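Local coordinates for conserved hypothetical protein (Bacteroides thetaiotaomicron, PDB 2HQY), which is of unknown function but binds coenzyme A and probably acts as an acyl- or aminoacyl-transferase related to the C-terminal domain of phosphatidylglycerol lysyltransferase, at residues 114-119 / 289-294. Residues are numbered along the deposited sequence; the frame is centred on the assembly and turned at random.
Sequences FTEDRA and EKYMAC
Thr-115 and Met-292 form the hydrogen-bonded pair in the antiparallel pairing of strands 112-116 and 286-295. Thr-115 N donates to Met-292 O at 2.9 Å, and Met-292 N returns a bond of 2.8 Å to Thr-115 O. On the face carrying this pair the two side chains lie side by side and point the same way, with Thr-115 OG1 3.7 Å from Met-292 CB. A beta-branched threonine suits this exposed strand position: with chi1 at 60° its hydroxyl stands between the backbone N and the carbonyl carbon, where a water links it to Met-292 O. The unbranched Met-292 rests on Leu-94 of strand 92-96.

Phe-114, Glu-116, Tyr-291 and Ala-293 share the other face. The flat tyrosine ring offers one face to a methylene: Glu-116 CG lies over it in a CH-pi contact, 4.1 Å from the centroid and offset toward the rim, while Glu-116 CB lies 3.6 Å from Tyr-291 CE1. Glutamate suits this place because its carboxylate continues past the ring, OE2 accepting from a water that also bridges Asp-117 O and Lys-290 N. Glu-116 OE2 lies 4.6 Å from Glu-289 OE2, and this water probably eases the repulsion. An alanine in place of Tyr-291 would probably leave Glu-116 CG without its aromatic platform and open a gap beside Phe-114 CB and Arg-101.

Strand 286-295 runs between 112-116 and 92-96: Tyr-291 and Ala-293 make backbone hydrogen bonds to Val-96 and Met-93, and Cys-294 is disulfide-bonded to Cys-92. The Phe-114 side chain also packs on Arg-101, Leu-104 and Glu-105 of helix 98-107. With its CG anti to the carbonyl carbon (chi1 -63°), Phe-114 brings CD1 and CE1 to the methyl of Ala-293, small enough for CE1 to stand 3.6 Å from Ala-293 CB.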
ATOM      1  N   PHE A 114      27.067   8.444  -9.076  1.00 24.93           N
ATOM      2  CA  PHE A 114      26.446   7.172  -9.518  1.00 24.19           C
ATOM      3  C   PHE A 114      26.938   5.974  -8.701  1.00 24.69           C
ATOM      4  O   PHE A 114      28.143   5.724  -8.614  1.00 24.51           O
ATOM      5  CB  PHE A 114      26.724   6.889 -11.001  1.00 24.19           C
ATOM      6  CG  PHE A 114      26.152   7.913 -11.941  1.00 24.78           C
ATOM      7  CD1 PHE A 114      24.842   7.804 -12.398  1.00 26.06           C
ATOM      8  CD2 PHE A 114      26.926   8.981 -12.380  1.00 26.29           C
ATOM      9  CE1 PHE A 114      24.311   8.760 -13.278  1.00 26.14           C
ATOM     10  CE2 PHE A 114      26.413   9.927 -13.264  1.00 26.57           C
ATOM     11  CZ  PHE A 114      25.102   9.821 -13.708  1.00 26.22           C
ATOM     12  N   THR A 115      26.004   5.215  -8.141  1.00 24.88           N
ATOM     13  CA  THR A 115      26.323   3.996  -7.390  1.00 25.28           C
ATOM     14  C   THR A 115      25.507   2.836  -7.951  1.00 26.32           C
ATOM     15  O   THR A 115      24.429   3.037  -8.512  1.00 26.37           O
ATOM     16  CB  THR A 115      26.040   4.167  -5.880  1.00 25.47           C
ATOM     17  OG1 THR A 115      24.651   4.463  -5.679  1.00 25.17           O
ATOM     18  CG2 THR A 115      26.887   5.291  -5.284  1.00 24.75           C
ATOM     19  N   GLU A 116      26.020   1.624  -7.798  1.00 27.13           N
ATOM     20  CA  GLU A 116      25.397   0.468  -8.404  1.00 27.74           C
ATOM     21  C   GLU A 116      25.460  -0.677  -7.393  1.00 27.46           C
ATOM     22  O   GLU A 116      26.390  -0.760  -6.600  1.00 27.16           O
ATOM     23  CB  GLU A 116      26.147   0.140  -9.704  1.00 28.41           C
ATOM     24  CG  GLU A 116      25.532  -0.917 -10.603  1.00 29.56           C
ATOM     25  CD  GLU A 116      26.122  -2.289 -10.359  1.00 30.65           C
ATOM     26  OE1 GLU A 116      27.209  -2.356  -9.724  1.00 31.65           O
ATOM     27  OE2 GLU A 116      25.506  -3.296 -10.799  1.00 30.50           O
ATOM     28  N   ASP A 117      24.445  -1.531  -7.407  1.00 26.99           N
ATOM     29  CA  ASP A 117      24.428  -2.709  -6.556  1.00 26.55           C
ATOM     30  C   ASP A 117      24.010  -3.874  -7.441  1.00 25.43           C
ATOM     31  O   ASP A 117      22.875  -3.949  -7.902  1.00 24.51           O
ATOM     32  CB  ASP A 117      23.476  -2.513  -5.358  1.00 27.33           C
ATOM     33  CG  ASP A 117      23.540  -3.668  -4.349  1.00 28.54           C
ATOM     34  OD1 ASP A 117      24.022  -4.765  -4.707  1.00 29.15           O
ATOM     35  OD2 ASP A 117      23.111  -3.472  -3.184  1.00 31.82           O
ATOM     36  N   ARG A 118      24.962  -4.769  -7.694  1.00 24.16           N
ATOM     37  CA  ARG A 118      24.768  -5.925  -8.549  1.00 22.72           C
ATOM     38  C   ARG A 118      23.545  -6.794  -8.135  1.00 22.18           C
ATOM     39  O   ARG A 118      22.938  -7.466  -8.972  1.00 21.24           O
ATOM     40  CB  ARG A 118      26.074  -6.727  -8.544  1.00 23.59           C
ATOM     41  CG  ARG A 118      26.042  -8.049  -9.248  1.00 23.01           C
ATOM     42  CD  ARG A 118      25.720  -7.918 -10.734  1.00 26.14           C
ATOM     43  NE  ARG A 118      25.722  -9.240 -11.365  1.00 26.49           N
ATOM     44  CZ  ARG A 118      24.751 -10.141 -11.219  1.00 28.54           C
ATOM     45  NH1 ARG A 118      23.665  -9.846 -10.492  1.00 27.52           N
ATOM     46  NH2 ARG A 118      24.848 -11.326 -11.825  1.00 24.09           N
ATOM     47  N   ALA A 119      23.182  -6.732  -6.852  1.00 21.33           N
ATOM     48  CA  ALA A 119      22.011  -7.438  -6.322  1.00 20.84           C
ATOM     49  C   ALA A 119      20.737  -7.055  -7.047  1.00 20.49           C
ATOM     50  O   ALA A 119      19.805  -7.841  -7.093  1.00 20.51           O
ATOM     51  CB  ALA A 119      21.859  -7.147  -4.856  1.00 20.65           C
ATOM     52  N   GLU A 289      22.446  -3.686 -15.468  1.00 20.72           N
ATOM     53  CA  GLU A 289      22.779  -2.968 -14.232  1.00 21.85           C
ATOM     54  C   GLU A 289      21.881  -1.763 -14.028  1.00 21.16           C
ATOM     55  O   GLU A 289      21.402  -1.168 -14.993  1.00 21.82           O
ATOM     56  CB  GLU A 289      24.251  -2.527 -14.262  1.00 22.59           C
ATOM     57  CG  GLU A 289      25.156  -3.629 -14.721  1.00 27.26           C
ATOM     58  CD  GLU A 289      26.501  -3.117 -15.202  1.00 35.04           C
ATOM     59  OE1 GLU A 289      26.555  -2.073 -15.913  1.00 37.73           O
ATOM     60  OE2 GLU A 289      27.504  -3.771 -14.860  1.00 37.94           O
ATOM     61  N   LYS A 290      21.645  -1.408 -12.771  1.00 21.20           N
ATOM     62  CA  LYS A 290      20.781  -0.283 -12.459  1.00 21.67           C
ATOM     63  C   LYS A 290      21.518   0.639 -11.524  1.00 22.58           C
ATOM     64  O   LYS A 290      21.970   0.215 -10.446  1.00 23.30           O
ATOM     65  CB  LYS A 290      19.496  -0.746 -11.804  1.00 20.83           C
ATOM     66  CG  LYS A 290      18.713  -1.734 -12.646  1.00 19.70           C
ATOM     67  CD  LYS A 290      17.445  -2.158 -11.935  1.00 21.09           C
ATOM     68  CE  LYS A 290      16.781  -3.261 -12.713  1.00 17.55           C
ATOM     69  NZ  LYS A 290      15.626  -3.833 -11.941  1.00 16.98           N
ATOM     70  N   TYR A 291      21.677   1.882 -11.956  1.00 22.90           N
ATOM     71  CA  TYR A 291      22.384   2.858 -11.134  1.00 23.71           C
ATOM     72  C   TYR A 291      21.455   3.691 -10.294  1.00 23.86           C
ATOM     73  O   TYR A 291      20.304   3.934 -10.654  1.00 23.45           O
ATOM     74  CB  TYR A 291      23.292   3.766 -11.984  1.00 24.04           C
ATOM     75  CG  TYR A 291      24.435   3.012 -12.596  1.00 24.85           C
ATOM     76  CD1 TYR A 291      25.699   3.022 -12.001  1.00 23.53           C
ATOM     77  CD2 TYR A 291      24.252   2.270 -13.758  1.00 24.72           C
ATOM     78  CE1 TYR A 291      26.746   2.310 -12.558  1.00 25.81           C
ATOM     79  CE2 TYR A 291      25.277   1.555 -14.314  1.00 26.26           C
ATOM     80  CZ  TYR A 291      26.520   1.572 -13.713  1.00 25.78           C
ATOM     81  OH  TYR A 291      27.532   0.863 -14.287  1.00 27.01           O
ATOM     82  N   MET A 292      21.966   4.122  -9.151  1.00 24.10           N
ATOM     83  CA  MET A 292      21.331   5.209  -8.440  1.00 25.11           C
ATOM     84  C   MET A 292      22.155   6.458  -8.744  1.00 23.96           C
ATOM     85  O   MET A 292      23.391   6.447  -8.634  1.00 24.72           O
ATOM     86  CB  MET A 292      21.224   4.927  -6.942  1.00 24.81           C
ATOM     87  CG  MET A 292      20.648   6.123  -6.133  1.00 25.94           C
ATOM     88  SD  MET A 292      20.146   5.726  -4.441  1.00 28.72           S
ATOM     89  CE  MET A 292      21.689   5.932  -3.589  1.00 24.95           C
ATOM     90  N   ALA A 293      21.465   7.513  -9.163  1.00 23.41           N
ATOM     91  CA  ALA A 293      22.087   8.795  -9.481  1.00 22.91           C
ATOM     92  C   ALA A 293      21.585   9.795  -8.447  1.00 23.49           C
ATOM     93  O   ALA A 293      20.386  10.123  -8.413  1.00 23.45           O
ATOM     94  CB  ALA A 293      21.705   9.235 -10.888  1.00 22.22           C
ATOM     95  N   CYS A 294      22.487  10.249  -7.605  1.00 23.81           N
ATOM     96  CA  CYS A 294      22.185  11.237  -6.599  1.00 24.99           C
ATOM     97  C   CYS A 294      22.886  12.575  -6.882  1.00 25.83           C
ATOM     98  O   CYS A 294      24.035  12.609  -7.217  1.00 24.00           O
ATOM     99  CB  CYS A 294      22.544  10.738  -5.220  1.00 24.67           C
ATOM    100  SG  CYS A 294      21.537   9.406  -4.620  1.00 27.65           S
TER
HETATM  101  O   HOH W   1      24.262   7.451  -5.949  1.00 30.28           O
HETATM  102  O   HOH W   2      22.771  -3.232 -10.701  1.00 28.04           O